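Local coordinates for ABC-type metal ion transport system, periplasmic component (Vibrio vulnificus, PDB 3K2D), which binds methionine, probably for uptake by an ABC transporter, as a periplasmic lipoprotein of the NlpA family that also activates Toll-like receptor 2, at residues V39-D43 and Y44-N48; S172-T176 and T177-S181; P134-G137 and L138-V142. The protein carries 4 engineered substitutions. All blocks are in the same frame, centred on the assembly; numbering follows the deposited sequence.

Contact 1: residues V39-D43 and Y44-N48; sequences VTFTD and YVTPN. With MET (methionine), chain C.
D43 and T46 are the ends of a type I beta turn that carries the chain from strand 36-41 toward helix 47-53. This is a strand-turn-helix connection at the ligand cleft of a periplasmic binding protein fold. The polar contacts are few and long. T46 N reaches back to D43 O at 3.4 Å, a weak bond. V45 N makes another weak one to D43 OD1, 3.3 Å long but nearly straight at 171°. With CG anti to the backbone N (chi1 -156°), the D43 carboxylate lies alongside V45 and meets its CG2 branch as well. A water also spans the turn, held by T46 OG1 and weakly by D43 N. The apolar contacts join F41 to T46 and P47. F41 sends its ring obliquely across T46, whose methyl CG2 is 3.5 Å from F41 CE2. The F41 and P47 side chains run past each other in opposite directions, P47 CG 4.1 Å from F41 CB. Y44 lines the methionine pocket. Its hydroxyl is hydrogen-bonded to T177, and its ring meets Y178 edge-to-face. The ligand side chain crosses one face of the Y44 ring, and the methionine CE methyl sits 3.9 Å above the plane, over the ring centre.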
loop_
_atom_site.group_PDB
_atom_site.type_symbol
_atom_site.label_atom_id
_atom_site.label_comp_id
_atom_site.label_asym_id
_atom_site.label_seq_id
_atom_site.Cartn_x
_atom_site.Cartn_y
_atom_site.Cartn_z
ATOM N N VAL A 39 6.216 11.194 -10.258
ATOM C CA VAL A 39 4.977 11.127 -11.015
ATOM C C VAL A 39 3.971 10.465 -10.074
ATOM O O VAL A 39 4.041 9.262 -9.799
ATOM C CB VAL A 39 5.136 10.286 -12.309
ATOM C CG1 VAL A 39 3.812 10.232 -13.062
ATOM C CG2 VAL A 39 6.206 10.899 -13.197
ATOM N N THR A 40 3.037 11.264 -9.573
ATOM C CA THR A 40 2.038 10.769 -8.634
ATOM C C THR A 40 0.833 10.126 -9.303
ATOM O O THR A 40 0.395 10.551 -10.371
ATOM C CB THR A 40 1.543 11.902 -7.736
ATOM O OG1 THR A 40 0.885 12.883 -8.545
ATOM C CG2 THR A 40 2.723 12.557 -7.001
ATOM N N PHE A 41 0.310 9.090 -8.660
ATOM C CA PHE A 41 -0.855 8.368 -9.155
ATOM C C PHE A 41 -1.871 8.238 -8.029
ATOM O O PHE A 41 -1.507 8.265 -6.851
ATOM C CB PHE A 41 -0.457 6.969 -9.631
ATOM C CG PHE A 41 0.376 6.964 -10.876
ATOM C CD1 PHE A 41 1.745 7.206 -10.816
ATOM C CD2 PHE A 41 -0.212 6.735 -12.115
ATOM C CE1 PHE A 41 2.513 7.221 -11.974
ATOM C CE2 PHE A 41 0.551 6.750 -13.278
ATOM C CZ PHE A 41 1.916 6.994 -13.208
ATOM N N THR A 42 -3.142 8.081 -8.383
ATOM C CA THR A 42 -4.185 7.944 -7.371
ATOM C C THR A 42 -4.823 6.556 -7.341
ATOM O O THR A 42 -5.594 6.250 -6.437
ATOM C CB THR A 42 -5.306 8.974 -7.581
ATOM O OG1 THR A 42 -5.836 8.833 -8.905
ATOM C CG2 THR A 42 -4.784 10.393 -7.382
ATOM N N ASP A 43 -4.497 5.715 -8.318
ATOM C CA ASP A 43 -5.076 4.370 -8.388
ATOM C C ASP A 43 -3.972 3.311 -8.401
ATOM O O ASP A 43 -2.981 3.459 -9.113
ATOM C CB ASP A 43 -5.917 4.244 -9.667
ATOM C CG ASP A 43 -6.997 3.176 -9.569
ATOM O OD1 ASP A 43 -6.711 2.036 -9.126
ATOM O OD2 ASP A 43 -8.148 3.481 -9.953
ATOM N N TYR A 44 -4.149 2.239 -7.635
ATOM C CA TYR A 44 -3.143 1.176 -7.591
ATOM C C TYR A 44 -2.900 0.425 -8.905
ATOM O O TYR A 44 -1.784 -0.036 -9.144
ATOM C CB TYR A 44 -3.476 0.129 -6.518
ATOM C CG TYR A 44 -3.257 0.566 -5.081
ATOM C CD1 TYR A 44 -2.298 1.532 -4.746
ATOM C CD2 TYR A 44 -3.975 -0.032 -4.047
ATOM C CE1 TYR A 44 -2.065 1.881 -3.411
ATOM C CE2 TYR A 44 -3.750 0.304 -2.723
ATOM C CZ TYR A 44 -2.798 1.255 -2.407
ATOM O OH TYR A 44 -2.580 1.546 -1.079
ATOM N N VAL A 45 -3.917 0.300 -9.758
ATOM C CA VAL A 45 -3.744 -0.452 -11.011
ATOM C C VAL A 45 -2.995 0.252 -12.134
ATOM O O VAL A 45 -2.780 -0.338 -13.194
ATOM C CB VAL A 45 -5.100 -0.912 -11.611
ATOM C CG1 VAL A 45 -5.831 -1.809 -10.634
ATOM C CG2 VAL A 45 -5.934 0.290 -11.987
ATOM N N THR A 46 -2.583 1.490 -11.907
ATOM C CA THR A 46 -1.902 2.240 -12.951
ATOM C C THR A 46 -0.364 2.181 -12.974
ATOM O O THR A 46 0.240 1.981 -14.030
ATOM C CB THR A 46 -2.350 3.730 -12.905
ATOM O OG1 THR A 46 -3.781 3.791 -12.833
ATOM C CG2 THR A 46 -1.889 4.472 -14.159
ATOM N N PRO A 47 0.285 2.355 -11.815
ATOM C CA PRO A 47 1.752 2.333 -11.702
ATOM C C PRO A 47 2.515 1.250 -12.481
ATOM O O PRO A 47 3.451 1.570 -13.210
ATOM C CB PRO A 47 1.973 2.239 -10.202
ATOM C CG PRO A 47 0.799 3.039 -9.657
ATOM C CD PRO A 47 -0.343 2.511 -10.489
ATOM N N ASN A 48 2.136 -0.019 -12.325
ATOM C CA ASN A 48 2.808 -1.095 -13.051
ATOM C C ASN A 48 2.559 -0.983 -14.548
ATOM O O ASN A 48 3.447 -1.265 -15.352
ATOM C CB ASN A 48 2.347 -2.472 -12.578
ATOM C CG ASN A 48 2.852 -2.811 -11.194
ATOM O OD1 ASN A 48 3.959 -2.424 -10.814
ATOM N ND2 ASN A 48 2.049 -3.547 -10.434
HETATM N N MET C . 0.847 0.607 0.288
HETATM C CA MET C . -0.129 -0.516 0.564
HETATM C C MET C . 0.091 -0.964 1.965
HETATM O O MET C . 1.273 -1.097 2.386
HETATM C CB MET C . 0.079 -1.751 -0.290
HETATM C CG MET C . -0.124 -1.543 -1.722
HETATM S SD MET C . -0.373 -3.066 -2.564
HETATM C CE MET C . -0.566 -2.217 -4.089
HETATM O OXT MET C . -0.901 -1.220 2.664
HETATM O O HOH W 1 -4.412 6.493 -11.553
#

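Contact 2: residues S172-T176 and T177-S181; sequences SIINT and TYASS. With MET (methionine), chain C.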
loop_
_atom_site.group_PDB
_atom_site.type_symbol
_atom_site.label_atom_id
_atom_site.label_comp_id
_atom_site.label_asym_id
_atom_site.label_seq_id
_atom_site.Cartn_x
_atom_site.Cartn_y
_atom_site.Cartn_z
ATOM N N SER A 172 -13.891 0.258 8.715
ATOM C CA SER A 172 -13.202 0.030 7.451
ATOM C C SER A 172 -11.710 -0.184 7.600
ATOM O O SER A 172 -11.037 0.541 8.324
ATOM C CB SER A 172 -13.399 1.221 6.513
ATOM O OG SER A 172 -14.765 1.522 6.321
ATOM N N ILE A 173 -11.198 -1.190 6.899
ATOM C CA ILE A 173 -9.771 -1.473 6.893
ATOM C C ILE A 173 -9.261 -0.676 5.695
ATOM O O ILE A 173 -9.627 -0.951 4.554
ATOM C CB ILE A 173 -9.509 -2.987 6.734
ATOM C CG1 ILE A 173 -9.905 -3.695 8.041
ATOM C CG2 ILE A 173 -8.041 -3.243 6.396
ATOM C CD1 ILE A 173 -9.795 -5.207 8.000
ATOM N N ILE A 174 -8.438 0.331 5.973
ATOM C CA ILE A 174 -7.925 1.221 4.941
ATOM C C ILE A 174 -6.410 1.200 4.832
ATOM O O ILE A 174 -5.722 1.221 5.850
ATOM C CB ILE A 174 -8.344 2.678 5.246
ATOM C CG1 ILE A 174 -9.852 2.740 5.514
ATOM C CG2 ILE A 174 -7.954 3.588 4.099
ATOM C CD1 ILE A 174 -10.359 4.116 5.942
ATOM N N ASN A 175 -5.898 1.159 3.600
ATOM C CA ASN A 175 -4.457 1.190 3.355
ATOM C C ASN A 175 -3.996 2.541 3.916
ATOM O O ASN A 175 -4.696 3.546 3.759
ATOM C CB ASN A 175 -4.158 1.151 1.844
ATOM C CG ASN A 175 -4.603 -0.144 1.178
ATOM O OD1 ASN A 175 -3.923 -1.169 1.260
ATOM N ND2 ASN A 175 -5.750 -0.104 0.517
ATOM N N THR A 176 -2.836 2.579 4.564
ATOM C CA THR A 176 -2.340 3.836 5.127
ATOM C C THR A 176 -2.162 4.882 4.023
ATOM O O THR A 176 -2.199 6.084 4.264
ATOM C CB THR A 176 -0.999 3.620 5.877
ATOM O OG1 THR A 176 -1.207 2.745 6.994
ATOM C CG2 THR A 176 -0.447 4.939 6.375
ATOM N N THR A 177 -1.976 4.401 2.804
ATOM C CA THR A 177 -1.809 5.253 1.636
ATOM C C THR A 177 -2.939 6.257 1.537
ATOM O O THR A 177 -2.737 7.389 1.103
ATOM C CB THR A 177 -1.852 4.432 0.339
ATOM O OG1 THR A 177 -0.823 3.441 0.364
ATOM C CG2 THR A 177 -1.677 5.342 -0.869
ATOM N N TYR A 178 -4.134 5.823 1.922
ATOM C CA TYR A 178 -5.313 6.669 1.839
ATOM C C TYR A 178 -5.783 7.145 3.203
ATOM O O TYR A 178 -6.285 8.258 3.337
ATOM C CB TYR A 178 -6.434 5.903 1.137
ATOM C CG TYR A 178 -6.116 5.518 -0.295
ATOM C CD1 TYR A 178 -6.216 6.449 -1.325
ATOM C CD2 TYR A 178 -5.700 4.222 -0.613
ATOM C CE1 TYR A 178 -5.912 6.111 -2.632
ATOM C CE2 TYR A 178 -5.395 3.864 -1.916
ATOM C CZ TYR A 178 -5.505 4.815 -2.930
ATOM O OH TYR A 178 -5.241 4.463 -4.244
ATOM N N ALA A 179 -5.625 6.305 4.217
ATOM C CA ALA A 179 -6.040 6.671 5.562
ATOM C C ALA A 179 -5.321 7.955 5.968
ATOM O O ALA A 179 -5.871 8.793 6.692
ATOM C CB ALA A 179 -5.707 5.555 6.528
ATOM N N SER A 180 -4.093 8.118 5.484
ATOM C CA SER A 180 -3.317 9.302 5.814
ATOM C C SER A 180 -3.894 10.554 5.173
ATOM O O SER A 180 -3.761 11.650 5.720
ATOM C CB SER A 180 -1.865 9.130 5.371
ATOM O OG SER A 180 -1.769 9.055 3.963
ATOM N N SER A 181 -4.537 10.398 4.020
ATOM C CA SER A 181 -5.108 11.546 3.330
ATOM C C SER A 181 -6.271 12.159 4.117
ATOM O O SER A 181 -6.721 13.256 3.800
ATOM C CB SER A 181 -5.568 11.162 1.920
ATOM O OG SER A 181 -6.733 10.349 1.957
HETATM N N MET C . 0.847 0.607 0.288
HETATM C CA MET C . -0.129 -0.516 0.564
HETATM C C MET C . 0.091 -0.964 1.965
HETATM O O MET C . 1.273 -1.097 2.386
HETATM C CB MET C . 0.079 -1.751 -0.290
HETATM C CG MET C . -0.124 -1.543 -1.722
HETATM S SD MET C . -0.373 -3.066 -2.564
HETATM C CE MET C . -0.566 -2.217 -4.089
HETATM O OXT MET C . -0.901 -1.220 2.664
#
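N175 CB comes to the edge of the Y178 ring, near its plane. T177 CG2 lies over one face of that ring, 4.1 Å above the plane and offset toward the rim. The Y178 hydroxyl is hydrogen-bonded to the backbone O of T42. This is the turn from strand 171-174 into helix 176-179, with N175 at the N-cap position. N175 O accepts two backbone bonds, from A179 N at 2.9 Å and from Y178 N at 3.0 Å. T176 O continues the helical pattern and takes the N-H of S180. I174 packs on the helix through one branch. Its CG2, anti to the backbone N, meets A179 CB at 3.8 Å and Y178 CB at 4.1 Å. Toward the cleft, T177 OG1 accepts a hydrogen bond of 3.3 Å from the methionine N. The same hydroxyl oxygen is hydrogen-bonded to E17. The ligand amino group therefore meets an oxygen that is itself tied to a carboxylate. The negative charge of E17 would probably polarise the T177 hydroxyl and favour a positively charged ammonium group on the bound methionine.

Contact 3: residues P134-G137 and L138-V142; sequences PEVG and LLATV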
loop_
_atom_site.group_PDB
_atom_site.type_symbol
_atom_site.label_atom_id
_atom_site.label_comp_id
_atom_site.label_asym_id
_atom_site.label_seq_id
_atom_site.Cartn_x
_atom_site.Cartn_y
_atom_site.Cartn_z
ATOM N N PRO A 134 -8.911 -23.568 7.088
ATOM C CA PRO A 134 -7.517 -23.869 7.420
ATOM C C PRO A 134 -6.456 -23.612 6.342
ATOM O O PRO A 134 -5.465 -22.926 6.603
ATOM C CB PRO A 134 -7.579 -25.342 7.834
ATOM C CG PRO A 134 -8.992 -25.504 8.338
ATOM C CD PRO A 134 -9.771 -24.744 7.315
ATOM N N GLU A 135 -6.663 -24.159 5.142
ATOM C CA GLU A 135 -5.696 -24.023 4.043
ATOM C C GLU A 135 -5.702 -22.710 3.256
ATOM O O GLU A 135 -4.952 -22.579 2.288
ATOM C CB GLU A 135 -5.868 -25.171 3.032
ATOM C CG GLU A 135 -5.401 -26.570 3.476
ATOM C CD GLU A 135 -3.919 -26.838 3.203
ATOM O OE1 GLU A 135 -3.364 -26.258 2.243
ATOM O OE2 GLU A 135 -3.310 -27.649 3.934
ATOM N N VAL A 136 -6.532 -21.745 3.647
ATOM C CA VAL A 136 -6.589 -20.479 2.921
ATOM C C VAL A 136 -5.237 -19.790 2.957
ATOM O O VAL A 136 -4.526 -19.865 3.960
ATOM C CB VAL A 136 -7.637 -19.525 3.516
ATOM C CG1 VAL A 136 -7.117 -18.901 4.795
ATOM C CG2 VAL A 136 -7.983 -18.460 2.503
ATOM N N GLY A 137 -4.883 -19.114 1.871
ATOM C CA GLY A 137 -3.598 -18.437 1.822
ATOM C C GLY A 137 -3.660 -16.927 1.975
ATOM O O GLY A 137 -4.313 -16.405 2.871
ATOM N N LEU A 138 -2.966 -16.219 1.098
ATOM C CA LEU A 138 -2.961 -14.772 1.152
ATOM C C LEU A 138 -4.066 -14.203 0.270
ATOM O O LEU A 138 -4.295 -12.996 0.261
ATOM C CB LEU A 138 -1.601 -14.230 0.708
ATOM C CG LEU A 138 -0.430 -14.550 1.637
ATOM C CD1 LEU A 138 0.825 -13.900 1.102
ATOM C CD2 LEU A 138 -0.718 -14.037 3.029
ATOM N N LEU A 139 -4.769 -15.079 -0.444
ATOM C CA LEU A 139 -5.832 -14.642 -1.340
ATOM C C LEU A 139 -7.234 -15.022 -0.893
ATOM O O LEU A 139 -8.107 -15.256 -1.716
ATOM C CB LEU A 139 -5.578 -15.190 -2.749
ATOM C CG LEU A 139 -4.254 -14.770 -3.399
ATOM C CD1 LEU A 139 -4.125 -15.404 -4.772
ATOM C CD2 LEU A 139 -4.197 -13.263 -3.516
ATOM N N ALA A 140 -7.459 -15.079 0.411
ATOM C CA ALA A 140 -8.779 -15.423 0.925
ATOM C C ALA A 140 -9.871 -14.529 0.339
ATOM O O ALA A 140 -9.611 -13.393 -0.060
ATOM C CB ALA A 140 -8.789 -15.296 2.435
ATOM N N THR A 141 -11.087 -15.064 0.264
ATOM C CA THR A 141 -12.240 -14.301 -0.209
ATOM C C THR A 141 -13.389 -14.695 0.696
ATOM O O THR A 141 -13.239 -15.568 1.559
ATOM C CB THR A 141 -12.639 -14.628 -1.658
ATOM O OG1 THR A 141 -13.240 -15.928 -1.711
ATOM C CG2 THR A 141 -11.433 -14.590 -2.560
ATOM N N VAL A 142 -14.536 -14.053 0.507
ATOM C CA VAL A 142 -15.710 -14.349 1.321
ATOM C C VAL A 142 -16.136 -15.823 1.217
ATOM O O VAL A 142 -16.810 -16.351 2.096
ATOM C CB VAL A 142 -16.878 -13.419 0.931
ATOM C CG1 VAL A 142 -18.125 -13.776 1.717
ATOM C CG2 VAL A 142 -16.492 -11.975 1.223
#
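V136 CG2 lies against A140, 3.3 Å from its CB and 3.5 Å from its CA. This is the side-chain contact that bridges the two arms of a loop. Strand 131-132 leads into the loop and strand 145-147 follows it, and these two strands pair antiparallel. The CG2 branch of V136 is anti to the backbone N, which turns it across the loop to A140. The CA atoms of V136 and A140 are 5.9 Å apart. No hydrogen bond joins 134-137 to 138-142, so the contact between them is van der Waals packing. The bend between the arms runs through G137, L138 and L139. L138 touches G137 through its CB, 3.6 Å from G137 C. Beyond A140, T141 N is hydrogen-bonded to D144 OD2, and T141 OG1 to R143 N. Helix 114-126 lies beside the bend and second arm: L138 packs on L122, L139 on T115 and A140 on L121. L138 also touches P199 and Y200, in the loop before strand 202-207.

Along the chain the order is contact 1, contact 3, contact 2. Contacts 1 and 2 each start on the end of a strand, in two different five-stranded sheets: 36-41 is an outermost strand of one, and 171-174 is an inner strand of the other. Their centres are about 16 Å apart, yet they touch directly, and both contacts touch the bound methionine. The ligand thus lies where the two sheets' loops meet, as in periplasmic binding proteins. Contact 3 is peripheral. Its centre is about 26 Å from that of contact 1 and about 22 Å from that of contact 2. Helix 114-126 relates it to contact 2, since I173 and N175 pack on the same helix.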